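Local coordinates for DNA replication licensing factor MCM related protein (Thermoplasma acidophilum, PDB 4ME3) that forms the N-terminal domain of an archaeal MCM protein, a zinc-binding part of a probable ATP-driven helicase thought to bind single-stranded DNA during replication, at residues I216-L227 / T257-K266; L123-R131 / Q196-P204. All blocks are in the same frame, centred on the assembly; numbering follows the deposited sequence.

Interaction 1 of 2, residues I216-L227 / T257-K266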
# COMPACT_ATOMS: atom_id res chain seq x y z
N ILE A 216 -12.45 3.82 14.56
CA ILE A 216 -11.65 4.23 13.42
C ILE A 216 -11.78 3.18 12.33
O ILE A 216 -11.98 2.00 12.62
CB ILE A 216 -10.16 4.42 13.79
CG1 ILE A 216 -9.42 5.08 12.63
CG2 ILE A 216 -9.52 3.07 14.15
CD1 ILE A 216 -8.02 5.54 12.97
N THR A 217 -11.70 3.62 11.08
CA THR A 217 -11.80 2.71 9.95
C THR A 217 -10.43 2.28 9.47
O THR A 217 -9.50 3.08 9.40
CB THR A 217 -12.57 3.33 8.78
OG1 THR A 217 -13.92 3.55 9.17
CG2 THR A 217 -12.54 2.42 7.56
N ILE A 218 -10.33 1.00 9.12
CA ILE A 218 -9.11 0.43 8.60
C ILE A 218 -9.38 0.04 7.16
O ILE A 218 -10.42 -0.54 6.85
CB ILE A 218 -8.71 -0.83 9.37
CG1 ILE A 218 -8.59 -0.53 10.87
CG2 ILE A 218 -7.39 -1.39 8.84
CD1 ILE A 218 -8.78 -1.73 11.74
N ILE A 219 -8.46 0.40 6.27
CA ILE A 219 -8.52 -0.05 4.88
C ILE A 219 -7.62 -1.27 4.75
O ILE A 219 -6.43 -1.20 5.02
CB ILE A 219 -8.05 1.04 3.90
CG1 ILE A 219 -8.94 2.29 4.01
CG2 ILE A 219 -8.05 0.52 2.47
CD1 ILE A 219 -10.41 2.03 3.78
N THR A 220 -8.20 -2.40 4.35
CA THR A 220 -7.43 -3.61 4.11
C THR A 220 -7.47 -3.92 2.62
O THR A 220 -8.54 -3.98 2.02
CB THR A 220 -7.97 -4.81 4.90
OG1 THR A 220 -9.33 -5.09 4.51
CG2 THR A 220 -7.93 -4.52 6.40
N GLU A 221 -6.30 -4.11 2.02
CA GLU A 221 -6.22 -4.31 0.58
C GLU A 221 -5.54 -5.63 0.21
O GLU A 221 -4.73 -6.16 0.98
CB GLU A 221 -5.46 -3.17 -0.10
CG GLU A 221 -6.17 -1.83 -0.06
CD GLU A 221 -5.52 -0.80 -0.97
OE1 GLU A 221 -4.33 -0.98 -1.30
OE2 GLU A 221 -6.19 0.17 -1.36
N ASP A 222 -5.89 -6.13 -0.97
CA ASP A 222 -5.25 -7.30 -1.55
C ASP A 222 -5.29 -8.49 -0.59
O ASP A 222 -6.37 -8.94 -0.21
CB ASP A 222 -3.83 -6.93 -2.00
CG ASP A 222 -3.29 -7.85 -3.08
OD1 ASP A 222 -4.03 -8.74 -3.54
OD2 ASP A 222 -2.12 -7.66 -3.48
N ASP A 223 -4.12 -9.00 -0.21
CA ASP A 223 -4.04 -10.19 0.64
C ASP A 223 -4.62 -9.98 2.03
O ASP A 223 -4.88 -10.95 2.75
CB ASP A 223 -2.59 -10.68 0.74
CG ASP A 223 -1.61 -9.55 1.01
OD1 ASP A 223 -1.63 -8.55 0.28
OD2 ASP A 223 -0.79 -9.67 1.96
N LEU A 224 -4.81 -8.73 2.43
CA LEU A 224 -5.36 -8.43 3.75
C LEU A 224 -6.88 -8.25 3.75
O LEU A 224 -7.50 -8.23 4.81
CB LEU A 224 -4.69 -7.18 4.34
CG LEU A 224 -3.18 -7.31 4.60
CD1 LEU A 224 -2.66 -6.06 5.29
CD2 LEU A 224 -2.88 -8.55 5.42
N ALA A 225 -7.48 -8.14 2.57
CA ALA A 225 -8.93 -7.98 2.49
C ALA A 225 -9.65 -9.30 2.78
O ALA A 225 -9.15 -10.37 2.43
CB ALA A 225 -9.34 -7.45 1.12
N GLY A 226 -10.80 -9.22 3.42
CA GLY A 226 -11.64 -10.38 3.66
C GLY A 226 -11.22 -11.22 4.84
O GLY A 226 -11.56 -12.40 4.91
N LEU A 227 -10.48 -10.63 5.77
CA LEU A 227 -9.95 -11.36 6.92
C LEU A 227 -10.65 -11.02 8.23
O LEU A 227 -10.65 -11.82 9.17
CB LEU A 227 -8.45 -11.09 7.08
CG LEU A 227 -7.54 -11.56 5.95
CD1 LEU A 227 -6.09 -11.20 6.25
CD2 LEU A 227 -7.68 -13.05 5.72
N THR A 257 -9.33 10.82 10.47
CA THR A 257 -8.24 9.88 10.23
C THR A 257 -8.76 8.48 9.99
O THR A 257 -9.83 8.10 10.49
CB THR A 257 -7.27 9.83 11.41
OG1 THR A 257 -7.98 9.49 12.61
CG2 THR A 257 -6.57 11.17 11.60
N TYR A 258 -8.00 7.71 9.22
CA TYR A 258 -8.25 6.28 9.05
C TYR A 258 -6.90 5.59 8.92
O TYR A 258 -5.88 6.24 8.70
CB TYR A 258 -9.14 6.01 7.84
CG TYR A 258 -8.50 6.27 6.49
CD1 TYR A 258 -8.56 7.52 5.89
CD2 TYR A 258 -7.85 5.25 5.80
CE1 TYR A 258 -7.98 7.75 4.66
CE2 TYR A 258 -7.27 5.47 4.57
CZ TYR A 258 -7.35 6.72 4.00
OH TYR A 258 -6.77 6.94 2.77
N LEU A 259 -6.89 4.27 9.05
CA LEU A 259 -5.64 3.53 9.04
C LEU A 259 -5.55 2.66 7.80
O LEU A 259 -6.46 1.88 7.52
CB LEU A 259 -5.53 2.67 10.29
CG LEU A 259 -4.14 2.13 10.62
CD1 LEU A 259 -3.21 3.26 11.06
CD2 LEU A 259 -4.24 1.07 11.71
N TYR A 260 -4.45 2.81 7.05
CA TYR A 260 -4.16 1.93 5.93
C TYR A 260 -3.33 0.75 6.42
O TYR A 260 -2.17 0.91 6.81
CB TYR A 260 -3.40 2.69 4.84
CG TYR A 260 -3.10 1.82 3.65
CD1 TYR A 260 -4.04 1.63 2.64
CD2 TYR A 260 -1.87 1.18 3.53
CE1 TYR A 260 -3.76 0.84 1.55
CE2 TYR A 260 -1.59 0.38 2.44
CZ TYR A 260 -2.54 0.21 1.45
OH TYR A 260 -2.27 -0.59 0.37
N ALA A 261 -3.93 -0.44 6.39
CA ALA A 261 -3.33 -1.60 7.02
C ALA A 261 -2.08 -2.10 6.29
O ALA A 261 -2.08 -2.27 5.07
CB ALA A 261 -4.35 -2.73 7.12
N ILE A 262 -1.01 -2.32 7.06
CA ILE A 262 0.21 -2.93 6.55
C ILE A 262 0.35 -4.36 7.08
O ILE A 262 0.87 -5.24 6.39
CB ILE A 262 1.45 -2.12 6.95
CG1 ILE A 262 1.42 -0.73 6.30
CG2 ILE A 262 2.72 -2.85 6.56
CD1 ILE A 262 1.44 -0.76 4.78
N ASN A 263 -0.12 -4.58 8.31
CA ASN A 263 -0.05 -5.88 8.96
C ASN A 263 -1.22 -6.02 9.92
O ASN A 263 -1.61 -5.06 10.58
CB ASN A 263 1.29 -6.02 9.70
CG ASN A 263 1.51 -7.42 10.25
OD1 ASN A 263 1.27 -8.42 9.56
ND2 ASN A 263 1.99 -7.50 11.48
N VAL A 264 -1.78 -7.22 10.00
CA VAL A 264 -2.95 -7.47 10.84
C VAL A 264 -2.75 -8.74 11.67
O VAL A 264 -2.27 -9.75 11.16
CB VAL A 264 -4.23 -7.64 9.99
CG1 VAL A 264 -5.37 -8.17 10.82
CG2 VAL A 264 -4.60 -6.32 9.33
N ARG A 265 -3.10 -8.66 12.95
CA ARG A 265 -3.05 -9.83 13.84
C ARG A 265 -4.35 -9.94 14.62
O ARG A 265 -4.92 -8.94 15.03
CB ARG A 265 -1.88 -9.71 14.82
CG ARG A 265 -0.51 -9.85 14.18
CD ARG A 265 -0.25 -11.28 13.71
NE ARG A 265 1.09 -11.42 13.14
CZ ARG A 265 1.40 -11.18 11.87
NH1 ARG A 265 0.46 -10.80 11.00
NH2 ARG A 265 2.65 -11.33 11.45
N LYS A 266 -4.81 -11.18 14.82
CA LYS A 266 -6.04 -11.44 15.55
C LYS A 266 -5.81 -12.34 16.76
O LYS A 266 -4.83 -13.08 16.81
CB LYS A 266 -7.07 -12.12 14.63
CG LYS A 266 -7.63 -11.21 13.56
CD LYS A 266 -9.08 -11.56 13.26
CE LYS A 266 -9.17 -12.73 12.31
NZ LYS A 266 -10.58 -13.15 12.09
O HOH W 1 -11.92 6.43 10.34
O HOH W 2 -3.86 -3.06 3.25
O HOH W 3 -10.25 -14.33 9.76

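Interaction 2 of 2, residues L123-R131 / Q196-P204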
# COMPACT_ATOMS: atom_id res chain seq x y z
N LEU A 123 3.79 5.21 10.56
CA LEU A 123 3.39 3.83 10.81
C LEU A 123 3.13 3.64 12.30
O LEU A 123 4.05 3.73 13.12
CB LEU A 123 4.50 2.88 10.34
CG LEU A 123 4.19 1.38 10.30
CD1 LEU A 123 2.98 1.08 9.45
CD2 LEU A 123 5.41 0.63 9.77
N ILE A 124 1.87 3.40 12.65
CA ILE A 124 1.49 3.19 14.04
C ILE A 124 0.75 1.87 14.20
O ILE A 124 0.36 1.24 13.22
CB ILE A 124 0.62 4.35 14.57
CG1 ILE A 124 -0.69 4.44 13.79
CG2 ILE A 124 1.38 5.67 14.47
CD1 ILE A 124 -1.69 5.44 14.38
N SER A 125 0.56 1.46 15.45
CA SER A 125 -0.20 0.25 15.75
C SER A 125 -1.42 0.61 16.57
O SER A 125 -1.32 1.34 17.55
CB SER A 125 0.67 -0.75 16.51
OG SER A 125 1.84 -1.06 15.78
N VAL A 126 -2.57 0.07 16.18
CA VAL A 126 -3.83 0.36 16.86
C VAL A 126 -4.56 -0.95 17.14
O VAL A 126 -4.56 -1.86 16.31
CB VAL A 126 -4.72 1.27 16.00
CG1 VAL A 126 -5.95 1.72 16.78
CG2 VAL A 126 -3.92 2.47 15.52
N SER A 127 -5.19 -1.04 18.31
CA SER A 127 -5.93 -2.24 18.67
C SER A 127 -7.40 -1.90 18.91
O SER A 127 -7.74 -0.76 19.24
CB SER A 127 -5.34 -2.88 19.92
OG SER A 127 -5.42 -2.01 21.04
N GLY A 128 -8.26 -2.89 18.74
CA GLY A 128 -9.68 -2.68 18.94
C GLY A 128 -10.51 -3.90 18.60
O GLY A 128 -9.98 -4.98 18.34
N ILE A 129 -11.82 -3.72 18.61
CA ILE A 129 -12.76 -4.78 18.30
C ILE A 129 -13.48 -4.42 17.00
O ILE A 129 -13.95 -3.30 16.84
CB ILE A 129 -13.80 -4.93 19.42
CG1 ILE A 129 -13.10 -5.14 20.77
CG2 ILE A 129 -14.76 -6.08 19.11
CD1 ILE A 129 -14.02 -5.10 21.96
N VAL A 130 -13.56 -5.37 16.07
CA VAL A 130 -14.21 -5.10 14.80
C VAL A 130 -15.72 -4.99 15.00
O VAL A 130 -16.34 -5.83 15.65
CB VAL A 130 -13.90 -6.19 13.75
CG1 VAL A 130 -14.67 -5.93 12.47
CG2 VAL A 130 -12.41 -6.26 13.47
N ARG A 131 -16.32 -3.93 14.45
CA ARG A 131 -17.75 -3.69 14.61
C ARG A 131 -18.51 -3.81 13.29
O ARG A 131 -19.65 -4.28 13.26
CB ARG A 131 -18.01 -2.30 15.21
CG ARG A 131 -17.53 -2.15 16.64
CD ARG A 131 -18.04 -3.29 17.52
NE ARG A 131 -17.73 -3.07 18.93
CZ ARG A 131 -17.91 -3.97 19.89
NH1 ARG A 131 -18.40 -5.17 19.60
NH2 ARG A 131 -17.60 -3.67 21.14
N GLN A 196 -11.35 -3.78 1.28
CA GLN A 196 -12.42 -3.89 2.26
C GLN A 196 -12.18 -2.84 3.33
O GLN A 196 -11.05 -2.62 3.74
CB GLN A 196 -12.42 -5.28 2.88
CG GLN A 196 -13.56 -5.53 3.85
CD GLN A 196 -13.52 -6.92 4.44
OE1 GLN A 196 -12.45 -7.45 4.75
NE2 GLN A 196 -14.69 -7.53 4.60
N LYS A 197 -13.25 -2.17 3.76
CA LYS A 197 -13.14 -1.25 4.89
C LYS A 197 -13.69 -1.94 6.12
O LYS A 197 -14.72 -2.61 6.08
CB LYS A 197 -13.90 0.05 4.62
CG LYS A 197 -13.52 0.73 3.32
CD LYS A 197 -14.04 2.15 3.27
CE LYS A 197 -13.71 2.82 1.95
NZ LYS A 197 -14.25 4.21 1.89
N VAL A 198 -12.98 -1.76 7.23
CA VAL A 198 -13.32 -2.39 8.49
C VAL A 198 -13.29 -1.34 9.60
O VAL A 198 -12.27 -0.69 9.82
CB VAL A 198 -12.31 -3.51 8.83
CG1 VAL A 198 -12.69 -4.19 10.13
CG2 VAL A 198 -12.24 -4.52 7.69
N GLU A 199 -14.41 -1.17 10.28
CA GLU A 199 -14.46 -0.24 11.40
C GLU A 199 -14.21 -0.97 12.71
O GLU A 199 -14.87 -1.96 13.01
CB GLU A 199 -15.81 0.47 11.47
CG GLU A 199 -15.92 1.41 12.66
CD GLU A 199 -17.24 2.16 12.69
OE1 GLU A 199 -17.23 3.38 12.41
OE2 GLU A 199 -18.27 1.54 13.00
N ILE A 200 -13.24 -0.49 13.48
CA ILE A 200 -12.98 -1.05 14.80
C ILE A 200 -13.30 -0.03 15.89
O ILE A 200 -13.34 1.17 15.65
CB ILE A 200 -11.52 -1.53 14.96
CG1 ILE A 200 -10.54 -0.36 14.84
CG2 ILE A 200 -11.20 -2.60 13.93
CD1 ILE A 200 -9.14 -0.70 15.29
N GLN A 201 -13.53 -0.53 17.10
CA GLN A 201 -13.86 0.32 18.23
C GLN A 201 -12.98 -0.02 19.42
O GLN A 201 -12.54 -1.16 19.57
CB GLN A 201 -15.33 0.13 18.61
CG GLN A 201 -15.82 1.09 19.68
CD GLN A 201 -17.30 0.94 19.96
OE1 GLN A 201 -17.87 -0.14 19.79
NE2 GLN A 201 -17.93 2.02 20.39
N GLU A 202 -12.72 0.97 20.27
CA GLU A 202 -11.93 0.74 21.47
C GLU A 202 -12.61 -0.30 22.34
O GLU A 202 -13.84 -0.32 22.44
CB GLU A 202 -11.76 2.05 22.25
CG GLU A 202 -10.92 3.09 21.54
CD GLU A 202 -10.72 4.34 22.36
OE1 GLU A 202 -11.72 5.00 22.70
OE2 GLU A 202 -9.55 4.67 22.68
N ASP A 203 -11.81 -1.15 22.96
CA ASP A 203 -12.32 -2.15 23.89
C ASP A 203 -12.78 -1.46 25.17
O ASP A 203 -11.97 -0.86 25.88
CB ASP A 203 -11.23 -3.17 24.22
CG ASP A 203 -11.73 -4.29 25.13
OD1 ASP A 203 -12.79 -4.12 25.76
OD2 ASP A 203 -11.05 -5.33 25.20
N PRO A 204 -14.09 -1.53 25.47
CA PRO A 204 -14.63 -0.87 26.67
C PRO A 204 -13.93 -1.31 27.95
O PRO A 204 -13.35 -0.47 28.63
CB PRO A 204 -16.10 -1.31 26.68
CG PRO A 204 -16.40 -1.68 25.27
CD PRO A 204 -15.13 -2.25 24.73
O HOH W 4 -8.82 -1.44 22.36
O HOH W 5 -16.49 -0.81 22.29

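Interaction 1 of 2, residues I216-L227 / T257-K266
The apolar centre lies where I218 and L224 converge on A261. I218 CG2 packs on A261 CB at 3.7 Å, and L224 CD1 comes to the same methyl at 4.2 Å while also resting against the carbonyl oxygens of A261 and I262. V236 of strand 233-247 covers I218 and L259, and Y48 and R99 touch L224, so this side faces the protein interior. On the other side of the sheet, I219 bears on two tyrosines. Its CG1 reaches CD2 of the Y258 ring obliquely at 3.6 Å, whereas its CG2, the branch set opposite the backbone N, turns toward CD1 of Y260. Between these layers runs the backbone pairing: L259 N to T217 O, I219 N to L259 O (2.8 Å, N-H...O angle 165°) and A261 N to I219 O. I219 thus uses both its N-H and its carbonyl toward the same strand, on the residues either side of Y260, which is the pattern of a parallel pair. The short axes agree, running 25° apart. A water continues the pairing beyond each end, joining T217 N to T257 O and E221 N to A261 O. Farther out, Y260 OH donates to E221 OE1 over 2.7 Å; the carboxylate oxygen sits at the ring's edge, but the hydroxyl comes from above the carboxylate plane. The two planes stand 82° apart. With OE2 held by K139 in a salt bridge, both carboxylate oxygens have partners. At the outer edge K266 NZ donates to L227 O, and N232 is a further partner of that amine. Parallel pairing of the third and fifth barrel strands, here 215-221 and 250-261, is the closure characteristic of the OB fold.

Interaction 2 of 2, residues L123-R131 / Q196-P204
I129 and Q201 form an antiparallel hydrogen-bonded pair, I129 N to Q201 O and Q201 N to I129 O each spanning 2.8 Å, and R131 N continues the pairing to E199 O, although the short axes diverge by 117°. The pairing joins the first and second strands of the OB barrel, the large angle being consistent with the curvature of strand 123-147; within 123-131 the backbone approach is confined to the end near G128-R131, and farther along Q196 and K197 bond T134. At G128 the strands close in: Q201 O lies 3.3 Å from G128 CA, on the side where a side chain would have pointed. Toward the barrel interior V130 and I200 make the non-hydrogen-bonded pair, with CG2 against CG2. V130 CG1, carried opposite the backbone N (chi1 176°), touches V198 CG1 at 3.5 Å, and V234 lies against both V130 and I200. I200 CD1 extends to the G128 backbone and V126 CG1. On the opposite face I129 CD1 reaches past Q201 to D203 CA and P204 CD, a van der Waals touch; the D203 carboxylate is salt-bridged to R233. R131 crosses Q201 with its CG over Q201 CB (3.7 Å), its chain bent at chi2 so that the guanidinium turns back over the strand, where I129 CG2 lies over one face, displaced toward its rim. Water 5 joins R131 NH2 to E202 O, in plane at the guanidinium edge. With an alanine in place of R131, Q201 OE1 would probably be left without its NE donor and that water without its NH2 link, the amide then relying more on the bond from Q201 NE2 to P213 O. R131 NE meets Q201 OE1 at 3.1 Å, within the amide carbonyl plane, the two flat groups standing 82° apart.

In the fold
From the N terminus, the chain enters the barrel with 123-131 after its helical N-terminal part and strand 97-101. It then runs out through the zinc site of C147, C150, C169 and C172 and returns as strand 191-201, so interaction 2 closes a loop of 64 residues containing the whole zinc-binding excursion. Only afterwards does interaction 1 open, its 29 intervening residues mostly strand. The two are in series, neither nested nor crossed. They meet side by side in one curled sheet, where I218 N lies 2.7 Å from V198 O; the centres of the two interactions are about 9 Å apart. Together they link barrel strands 123-147, 191-201, 215-221 and 250-261 in that order.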